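Local coordinates for glycosyl hydrolase (Rhizobium leguminosarum bv. trifolii, PDB 5NDX), which belongs to glycoside hydrolase family 39 and, as the bacterial orthologue of human alpha-L-iduronidase, probably hydrolyses O-glycosidic bonds to iduronic acid, at residues L48-I53 with M369-T374; R39-I45 with V84-L90; I292-D296 with L395-P399. The protein carries 2 engineered substitutions. All coordinates share one frame. Residue numbers count along the deposited sequence, not the author numbering.

Contact 1: residues L48-I53 with M369-T374; sequences LPNEGI and MELLAT
Leu48-Ile53 is an irregular connection of the (β/α)8 barrel, running from helix 36-45 to strand 55-58; it packs against Met369-Thr374, the C-terminal part of helix 364-372 and the turn after it. The loop is extended at Leu48 and Pro49 (psi 151° and 135°), then reverses through two residues in the left-handed helical (αL) conformation, Asn50 (56/48) and Glu51 (53/46). The register sets CA of Leu48 5.6 Å from CA of Glu370 and CA of Gly52 4.4 Å from CA of Ala373. Ala373 CB is the bump filling the hollow of the reversed loop, 3.4 Å from Pro49 O, 3.5 Å from Gly52 CA and 4.1 Å from Pro49 CD. Gly52 forms the floor; an ideal CB there would sit 2.5 Å from Ala373 CB, a clash. In return Leu48 (chi1 m, chi2 p) lays CD2 3.8 Å from Met369 CB, and Ile53 CG1 meets Met369 CE at 3.9 Å. Two waters bridge the segments: one accepts from Asn50 ND2 (3.0 Å) and donates to Ala373 O (2.7 Å), the other donates to Gly52 O (2.9 Å) and Met369 O (2.8 Å). Arg20 ties Asn50 O to Ala373 O, while Leu371 and Thr374 touch strand 518-526 of the β-sheet domain.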
loop_
_atom_site.group_PDB
_atom_site.type_symbol
_atom_site.label_atom_id
_atom_site.label_comp_id
_atom_site.label_asym_id
_atom_site.label_seq_id
_atom_site.Cartn_x
_atom_site.Cartn_y
_atom_site.Cartn_z
ATOM N N LEU A 48 5.725 -6.716 -2.449
ATOM C CA LEU A 48 6.563 -5.518 -2.398
ATOM C C LEU A 48 7.776 -5.783 -1.541
ATOM O O LEU A 48 7.719 -6.550 -0.624
ATOM C CB LEU A 48 5.837 -4.276 -1.883
ATOM C CG LEU A 48 4.971 -3.484 -2.862
ATOM C CD1 LEU A 48 3.720 -4.212 -3.163
ATOM C CD2 LEU A 48 4.576 -2.115 -2.323
ATOM N N PRO A 49 8.892 -5.107 -1.823
ATOM C CA PRO A 49 10.098 -5.352 -1.018
ATOM C C PRO A 49 9.830 -5.136 0.447
ATOM O O PRO A 49 9.172 -4.151 0.805
ATOM C CB PRO A 49 11.057 -4.291 -1.506
ATOM C CG PRO A 49 10.613 -3.965 -2.889
ATOM C CD PRO A 49 9.140 -4.208 -2.947
ATOM N N ASN A 50 10.304 -6.053 1.288
ATOM C CA ASN A 50 10.329 -5.838 2.723
ATOM C C ASN A 50 8.961 -5.511 3.325
ATOM O O ASN A 50 8.807 -4.541 4.067
ATOM C CB ASN A 50 11.343 -4.681 3.037
ATOM C CG ASN A 50 11.687 -4.575 4.535
ATOM O OD1 ASN A 50 11.328 -5.433 5.323
ATOM N ND2 ASN A 50 12.392 -3.491 4.931
ATOM N N GLU A 51 7.963 -6.300 2.965
ATOM C CA GLU A 51 6.596 -6.076 3.409
ATOM C C GLU A 51 6.124 -4.632 3.118
ATOM O O GLU A 51 5.517 -3.968 3.958
ATOM C CB GLU A 51 6.450 -6.455 4.897
ATOM C CG GLU A 51 6.794 -7.942 5.219
ATOM C CD GLU A 51 6.584 -8.209 6.734
ATOM O OE1 GLU A 51 7.393 -7.728 7.534
ATOM O OE2 GLU A 51 5.530 -8.697 7.135
ATOM N N GLY A 52 6.391 -4.171 1.904
ATOM C CA GLY A 52 6.084 -2.773 1.474
ATOM C C GLY A 52 4.612 -2.421 1.599
ATOM O O GLY A 52 4.267 -1.261 1.835
ATOM N N ILE A 53 3.743 -3.422 1.441
ATOM C CA ILE A 53 2.379 -3.339 1.983
ATOM C C ILE A 53 2.172 -4.543 2.887
ATOM O O ILE A 53 2.399 -5.687 2.475
ATOM C CB ILE A 53 1.286 -3.312 0.893
ATOM C CG1 ILE A 53 1.394 -2.014 0.067
ATOM C CG2 ILE A 53 -0.108 -3.316 1.533
ATOM C CD1 ILE A 53 0.557 -2.058 -1.196
ATOM N N MET A 369 4.442 2.871 -4.089
ATOM C CA MET A 369 4.677 2.088 -2.872
ATOM C C MET A 369 5.786 1.059 -3.002
ATOM O O MET A 369 6.505 0.802 -2.010
ATOM C CB MET A 369 3.372 1.469 -2.369
ATOM C CG MET A 369 2.386 2.568 -1.954
ATOM S SD MET A 369 0.856 1.863 -1.400
ATOM C CE MET A 369 1.084 1.880 0.364
ATOM N N GLU A 370 5.974 0.519 -4.198
ATOM C CA GLU A 370 7.146 -0.306 -4.489
ATOM C C GLU A 370 8.468 0.428 -4.271
ATOM O O GLU A 370 9.383 -0.132 -3.670
ATOM C CB GLU A 370 7.128 -0.868 -5.916
ATOM C CG GLU A 370 6.053 -1.919 -6.151
ATOM C CD GLU A 370 6.106 -2.602 -7.549
ATOM O OE1 GLU A 370 6.916 -3.536 -7.814
ATOM O OE2 GLU A 370 5.301 -2.203 -8.392
ATOM N N LEU A 371 8.562 1.662 -4.762
ATOM C CA LEU A 371 9.717 2.469 -4.558
ATOM C C LEU A 371 9.910 2.825 -3.106
ATOM O O LEU A 371 11.012 2.699 -2.581
ATOM C CB LEU A 371 9.707 3.742 -5.424
ATOM C CG LEU A 371 10.330 3.615 -6.812
ATOM C CD1 LEU A 371 9.680 2.563 -7.633
ATOM C CD2 LEU A 371 10.221 4.921 -7.586
ATOM N N LEU A 372 8.865 3.319 -2.480
ATOM C CA LEU A 372 8.943 3.724 -1.070
ATOM C C LEU A 372 9.297 2.532 -0.117
ATOM O O LEU A 372 9.913 2.735 0.949
ATOM C CB LEU A 372 7.630 4.390 -0.627
ATOM C CG LEU A 372 7.275 5.719 -1.292
ATOM C CD1 LEU A 372 5.825 6.077 -1.069
ATOM C CD2 LEU A 372 8.121 6.811 -0.716
ATOM N N ALA A 373 8.942 1.317 -0.531
ATOM C CA ALA A 373 9.168 0.126 0.263
ATOM C C ALA A 373 10.656 -0.148 0.425
ATOM O O ALA A 373 11.010 -0.816 1.369
ATOM C CB ALA A 373 8.516 -1.070 -0.388
ATOM N N THR A 374 11.497 0.373 -0.485
ATOM C CA THR A 374 12.950 0.204 -0.411
ATOM C C THR A 374 13.662 1.064 0.586
ATOM O O THR A 374 14.883 0.954 0.698
ATOM C CB THR A 374 13.636 0.459 -1.781
ATOM O OG1 THR A 374 13.568 1.867 -2.137
ATOM C CG2 THR A 374 12.981 -0.381 -2.851
HETATM O O HOH W 1 13.167 -1.472 2.867
HETATM O O HOH W 2 5.755 0.921 0.709
#

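Contact 2: residues R39-I45 with V84-L90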
loop_
_atom_site.group_PDB
_atom_site.type_symbol
_atom_site.label_atom_id
_atom_site.label_comp_id
_atom_site.label_asym_id
_atom_site.label_seq_id
_atom_site.Cartn_x
_atom_site.Cartn_y
_atom_site.Cartn_z
ATOM N N ARG A 39 -7.877 -12.069 -5.769
ATOM C CA ARG A 39 -6.863 -13.098 -5.475
ATOM C C ARG A 39 -5.551 -12.805 -6.255
ATOM O O ARG A 39 -4.458 -12.825 -5.695
ATOM C CB ARG A 39 -7.395 -14.521 -5.773
ATOM C CG ARG A 39 -6.347 -15.590 -5.501
ATOM C CD ARG A 39 -6.862 -17.039 -5.446
ATOM N NE ARG A 39 -5.659 -17.864 -5.221
ATOM C CZ ARG A 39 -5.142 -18.233 -4.034
ATOM N NH1 ARG A 39 -5.743 -17.977 -2.889
ATOM N NH2 ARG A 39 -4.003 -18.925 -4.009
ATOM N N GLN A 40 -5.677 -12.481 -7.535
ATOM C CA GLN A 40 -4.513 -12.114 -8.342
ATOM C C GLN A 40 -3.863 -10.838 -7.795
ATOM O O GLN A 40 -2.649 -10.792 -7.665
ATOM C CB GLN A 40 -4.871 -11.926 -9.801
ATOM C CG GLN A 40 -3.652 -11.967 -10.673
ATOM C CD GLN A 40 -3.977 -11.707 -12.150
ATOM O OE1 GLN A 40 -4.673 -12.514 -12.845
ATOM N NE2 GLN A 40 -3.442 -10.660 -12.643
ATOM N N MET A 41 -4.684 -9.854 -7.444
ATOM C CA MET A 41 -4.171 -8.593 -6.917
ATOM C C MET A 41 -3.335 -8.776 -5.647
ATOM O O MET A 41 -2.337 -8.085 -5.469
ATOM C CB MET A 41 -5.313 -7.634 -6.668
ATOM C CG MET A 41 -5.991 -7.203 -7.957
ATOM S SD MET A 41 -7.637 -6.568 -7.653
ATOM C CE MET A 41 -7.980 -5.822 -9.250
ATOM N N LEU A 42 -3.754 -9.694 -4.766
ATOM C CA LEU A 42 -3.041 -9.921 -3.516
ATOM C C LEU A 42 -1.617 -10.448 -3.688
ATOM O O LEU A 42 -0.796 -10.230 -2.826
ATOM C CB LEU A 42 -3.826 -10.832 -2.576
ATOM C CG LEU A 42 -5.133 -10.281 -2.068
ATOM C CD1 LEU A 42 -5.853 -11.310 -1.222
ATOM C CD2 LEU A 42 -4.938 -9.024 -1.282
ATOM N N ALA A 43 -1.345 -11.150 -4.776
ATOM C CA ALA A 43 0.013 -11.554 -5.119
ATOM C C ALA A 43 0.884 -10.339 -5.367
ATOM O O ALA A 43 2.016 -10.289 -4.887
ATOM C CB ALA A 43 -0.012 -12.422 -6.368
ATOM N N TYR A 44 0.381 -9.356 -6.145
ATOM C CA TYR A 44 1.189 -8.128 -6.332
ATOM C C TYR A 44 1.310 -7.339 -5.049
ATOM O O TYR A 44 2.392 -6.851 -4.736
ATOM C CB TYR A 44 0.614 -7.185 -7.355
ATOM C CG TYR A 44 0.404 -7.715 -8.715
ATOM C CD1 TYR A 44 1.387 -7.655 -9.713
ATOM C CD2 TYR A 44 -0.814 -8.275 -9.029
ATOM C CE1 TYR A 44 1.103 -8.098 -11.001
ATOM C CE2 TYR A 44 -1.062 -8.759 -10.272
ATOM C CZ TYR A 44 -0.121 -8.674 -11.253
ATOM O OH TYR A 44 -0.552 -9.204 -12.459
ATOM N N ILE A 45 0.208 -7.241 -4.288
ATOM C CA ILE A 45 0.177 -6.445 -3.057
ATOM C C ILE A 45 1.097 -7.043 -1.976
ATOM O O ILE A 45 1.807 -6.313 -1.297
ATOM C CB ILE A 45 -1.240 -6.294 -2.531
ATOM C CG1 ILE A 45 -2.066 -5.463 -3.507
ATOM C CG2 ILE A 45 -1.259 -5.651 -1.151
ATOM C CD1 ILE A 45 -3.570 -5.630 -3.300
ATOM N N VAL A 84 -6.847 -16.022 2.366
ATOM C CA VAL A 84 -6.146 -15.399 1.233
ATOM C C VAL A 84 -5.203 -14.294 1.642
ATOM O O VAL A 84 -4.189 -14.131 0.989
ATOM C CB VAL A 84 -6.984 -14.727 0.063
ATOM C CG1 VAL A 84 -7.214 -15.700 -1.003
ATOM C CG2 VAL A 84 -8.189 -13.946 0.469
ATOM N N MET A 85 -5.569 -13.507 2.644
ATOM C CA MET A 85 -4.642 -12.507 3.161
ATOM C C MET A 85 -3.376 -13.156 3.721
ATOM O O MET A 85 -2.284 -12.838 3.268
ATOM C CB MET A 85 -5.267 -11.665 4.247
ATOM C CG MET A 85 -6.482 -10.866 3.824
ATOM S SD MET A 85 -6.756 -9.706 5.177
ATOM C CE MET A 85 -8.414 -9.333 4.751
ATOM N N ILE A 86 -3.542 -14.091 4.652
ATOM C CA ILE A 86 -2.419 -14.782 5.328
ATOM C C ILE A 86 -1.481 -15.477 4.330
ATOM O O ILE A 86 -0.281 -15.348 4.399
ATOM C CB ILE A 86 -2.916 -15.773 6.409
ATOM C CG1 ILE A 86 -3.284 -15.079 7.734
ATOM C CG2 ILE A 86 -1.806 -16.753 6.844
ATOM C CD1 ILE A 86 -3.892 -13.707 7.694
ATOM N N GLU A 87 -2.059 -16.149 3.370
ATOM C CA GLU A 87 -1.325 -16.809 2.312
ATOM C C GLU A 87 -0.468 -15.832 1.460
ATOM O O GLU A 87 0.567 -16.216 0.952
ATOM C CB GLU A 87 -2.369 -17.517 1.452
ATOM C CG GLU A 87 -1.812 -18.347 0.319
ATOM C CD GLU A 87 -2.854 -18.698 -0.745
ATOM O OE1 GLU A 87 -4.075 -18.410 -0.583
ATOM O OE2 GLU A 87 -2.418 -19.273 -1.771
ATOM N N HIS A 88 -0.861 -14.558 1.341
ATOM C CA HIS A 88 -0.028 -13.570 0.611
ATOM C C HIS A 88 0.761 -12.633 1.525
ATOM O O HIS A 88 1.145 -11.544 1.100
ATOM C CB HIS A 88 -0.915 -12.812 -0.353
ATOM C CG HIS A 88 -1.425 -13.684 -1.432
ATOM N ND1 HIS A 88 -2.630 -14.337 -1.342
ATOM C CD2 HIS A 88 -0.845 -14.114 -2.574
ATOM C CE1 HIS A 88 -2.802 -15.087 -2.416
ATOM N NE2 HIS A 88 -1.731 -14.975 -3.180
ATOM N N ARG A 89 0.990 -13.070 2.774
ATOM C CA ARG A 89 1.776 -12.347 3.751
ATOM C C ARG A 89 1.191 -10.990 4.050
ATOM O O ARG A 89 1.898 -10.020 4.176
ATOM C CB ARG A 89 3.250 -12.251 3.294
ATOM C CG ARG A 89 3.852 -13.623 2.900
ATOM C CD ARG A 89 5.368 -13.552 2.674
ATOM N NE ARG A 89 5.714 -12.729 1.495
ATOM C CZ ARG A 89 5.879 -13.174 0.240
ATOM N NH1 ARG A 89 5.722 -14.460 -0.044
ATOM N NH2 ARG A 89 6.200 -12.327 -0.751
ATOM N N LEU A 90 -0.122 -10.922 4.150
ATOM C CA LEU A 90 -0.817 -9.711 4.515
ATOM C C LEU A 90 -1.534 -9.968 5.839
ATOM O O LEU A 90 -1.906 -11.097 6.130
ATOM C CB LEU A 90 -1.767 -9.329 3.415
ATOM C CG LEU A 90 -0.996 -8.938 2.133
ATOM C CD1 LEU A 90 -1.911 -8.945 0.933
ATOM C CD2 LEU A 90 -0.292 -7.586 2.279
HETATM O O HOH W 3 -2.537 -14.751 -5.905
#
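Two consecutive outer helices of the (β/α)8 barrel, 36-45 and 76-87, meet here beside strand 55-58, and the second ends in a Schellman motif. Its C-prime residue is Arg89, with phi at 60°; Leu90 N bonds to Met85 O at 3.0 Å and Arg89 N to Ile86 O at 3.1 Å, so the chain turns off the helix and Leu90 points back toward Arg39-Ile45. Leu42 is the central apolar residue: its CD1 lies 3.8 Å from Val84 CB, its CD2 3.8 Å from Leu90 CD1, and its CB sits over the face of the His88 ring, a CH-pi contact at 4.1 Å from the centroid and 23° off the normal. Ile45 CG2 adds to this patch, 4.0 Å from Leu90 CD1. At the outer end a two-pronged salt bridge joins Arg39 NH1 to Glu87 OE1 (2.9 Å) and NH2 to Glu87 OE2 (2.8 Å), and Glu541 on strand 536-545 is a further partner of the same guanidinium. His88 ND1 donates to Val84 O at 2.8 Å, while NE2 has a weak 2.9 Å link to a water that donates to Arg39 O (2.7 Å). The ND1 bond thus fixes the ring with its face to Leu42, and Arg39, with Glu87 and Glu541, places charge pairing at the exposed edge of a largely apolar contact.

Contact 3: residues I292-D296 with L395-P399; sequences IEQHD and LAILP
The (β/α)8 barrel meets the neighbouring β-sheet domain here: helix 282-300, between barrel strands 261-263 and 307-310, lies on strand 395-401 of the nine-stranded mixed sheet. The Ile292-Asp296 and Leu395-Pro399 axes approach to 9.0 Å and cross at 68°, far from aligned, with the nearest CA atoms those of Glu293 and Leu398 (6.9 Å). Apolar packing centres on Leu398 (chi1 m, chi2 t), whose CD1 is 4.2 Å from Ile292 CG2 and whose CD2 is 3.9 Å from Glu293 CG. The acids add van der Waals contacts: Glu293 (chi1 t, chi2 m) points toward the strand, its carboxylate carbon CD 3.7 Å from Ala396 CB, and Asp296 OD2 lies 4.0 Å from Leu398 CD2. The same carboxylates form salt bridges, Glu293 with Arg297 and Asp296 with Arg16. Two waters stand 2.7 Å from Glu293 OE2: one accepts from Ile397 N at 2.8 Å, the other lies 3.1 Å from Ile397 O.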
loop_
_atom_site.group_PDB
_atom_site.type_symbol
_atom_site.label_atom_id
_atom_site.label_comp_id
_atom_site.label_asym_id
_atom_site.label_seq_id
_atom_site.Cartn_x
_atom_site.Cartn_y
_atom_site.Cartn_z
ATOM N N ILE A 292 3.251 11.568 2.504
ATOM C CA ILE A 292 4.147 10.873 3.402
ATOM C C ILE A 292 5.252 11.775 3.918
ATOM O O ILE A 292 5.495 11.845 5.146
ATOM C CB ILE A 292 4.699 9.594 2.742
ATOM C CG1 ILE A 292 3.556 8.549 2.701
ATOM C CG2 ILE A 292 5.959 9.111 3.465
ATOM C CD1 ILE A 292 3.745 7.406 1.713
ATOM N N GLU A 293 5.923 12.493 3.011
ATOM C CA GLU A 293 7.031 13.314 3.453
ATOM C C GLU A 293 6.580 14.438 4.410
ATOM O O GLU A 293 7.294 14.771 5.368
ATOM C CB GLU A 293 7.804 13.859 2.258
ATOM C CG GLU A 293 9.078 14.590 2.625
ATOM C CD GLU A 293 8.910 16.071 2.956
ATOM O OE1 GLU A 293 7.864 16.676 2.656
ATOM O OE2 GLU A 293 9.900 16.636 3.487
ATOM N N GLN A 294 5.417 15.019 4.149
ATOM C CA GLN A 294 4.849 16.015 5.035
ATOM C C GLN A 294 4.568 15.456 6.447
ATOM O O GLN A 294 4.811 16.135 7.452
ATOM C CB GLN A 294 3.544 16.593 4.460
ATOM C CG GLN A 294 3.726 17.502 3.259
ATOM C CD GLN A 294 2.421 17.731 2.489
ATOM O OE1 GLN A 294 1.432 17.051 2.672
ATOM N NE2 GLN A 294 2.456 18.637 1.580
ATOM N N HIS A 295 4.015 14.257 6.527
ATOM C CA HIS A 295 3.814 13.637 7.828
ATOM C C HIS A 295 5.160 13.390 8.542
ATOM O O HIS A 295 5.283 13.630 9.745
ATOM C CB HIS A 295 3.035 12.324 7.697
ATOM C CG HIS A 295 1.574 12.524 7.551
ATOM N ND1 HIS A 295 1.002 12.941 6.368
ATOM C CD2 HIS A 295 0.555 12.366 8.439
ATOM C CE1 HIS A 295 -0.307 13.057 6.541
ATOM N NE2 HIS A 295 -0.603 12.706 7.785
ATOM N N ASP A 296 6.158 12.921 7.806
ATOM C CA ASP A 296 7.460 12.676 8.391
ATOM C C ASP A 296 8.110 13.986 8.907
ATOM O O ASP A 296 8.586 14.036 10.047
ATOM C CB ASP A 296 8.392 11.969 7.403
ATOM C CG ASP A 296 9.692 11.512 8.058
ATOM O OD1 ASP A 296 9.700 10.632 8.959
ATOM O OD2 ASP A 296 10.710 12.036 7.646
ATOM N N LEU A 395 9.888 20.227 -4.219
ATOM C CA LEU A 395 11.020 19.286 -4.176
ATOM C C LEU A 395 11.296 18.851 -2.734
ATOM O O LEU A 395 11.677 19.668 -1.865
ATOM C CB LEU A 395 12.277 19.882 -4.838
ATOM C CG LEU A 395 13.415 18.881 -5.049
ATOM C CD1 LEU A 395 13.042 17.822 -6.078
ATOM C CD2 LEU A 395 14.635 19.641 -5.560
ATOM N N ALA A 396 11.091 17.551 -2.485
ATOM C CA ALA A 396 11.204 16.964 -1.155
ATOM C C ALA A 396 12.064 15.707 -1.215
ATOM O O ALA A 396 12.298 15.104 -2.291
ATOM C CB ALA A 396 9.807 16.647 -0.594
ATOM N N ILE A 397 12.581 15.326 -0.059
ATOM C CA ILE A 397 13.487 14.189 0.021
ATOM C C ILE A 397 13.248 13.297 1.254
ATOM O O ILE A 397 12.896 13.808 2.295
ATOM C CB ILE A 397 14.925 14.696 -0.053
ATOM C CG1 ILE A 397 15.880 13.523 -0.295
ATOM C CG2 ILE A 397 15.329 15.474 1.216
ATOM C CD1 ILE A 397 17.249 13.995 -0.685
ATOM N N LEU A 398 13.377 11.970 1.109
ATOM C CA LEU A 398 13.415 11.017 2.253
ATOM C C LEU A 398 14.760 10.287 2.126
ATOM O O LEU A 398 14.899 9.364 1.318
ATOM C CB LEU A 398 12.250 10.026 2.225
ATOM C CG LEU A 398 10.836 10.651 2.306
ATOM C CD1 LEU A 398 9.796 9.649 1.868
ATOM C CD2 LEU A 398 10.546 11.141 3.730
ATOM N N PRO A 399 15.765 10.713 2.902
ATOM C CA PRO A 399 17.106 10.206 2.768
ATOM C C PRO A 399 17.394 9.229 3.871
ATOM O O PRO A 399 17.366 9.624 5.030
ATOM C CB PRO A 399 17.961 11.462 2.896
ATOM C CG PRO A 399 17.183 12.326 3.832
ATOM C CD PRO A 399 15.717 11.900 3.777
HETATM O O HOH W 4 12.061 17.169 2.046
HETATM O O HOH W 5 11.690 15.116 4.780
#

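In the fold
Contact 1 is the middle member of a chain of packing: its centre lies about 14 Å from that of contact 2 and 16 Å from that of contact 3, whereas contacts 2 and 3 are 28 Å apart between centres and do not touch. Toward contact 2, Ile53 CG2 meets Ile45 CG2 at 3.7 Å; toward contact 3, Leu372 CD1 reaches Ile292 CD1 at 3.7 Å. None lines an annotated ligand pocket, but Glu51 O of contact 1 accepts a hydrogen bond from NH2 of the pocket residue Arg23. Bound 4-methylumbelliferyl iduronide comes within about 8 Å of the side chain of Asn50, about 11 Å of that of Leu90 and about 12 Å of that of Asp296.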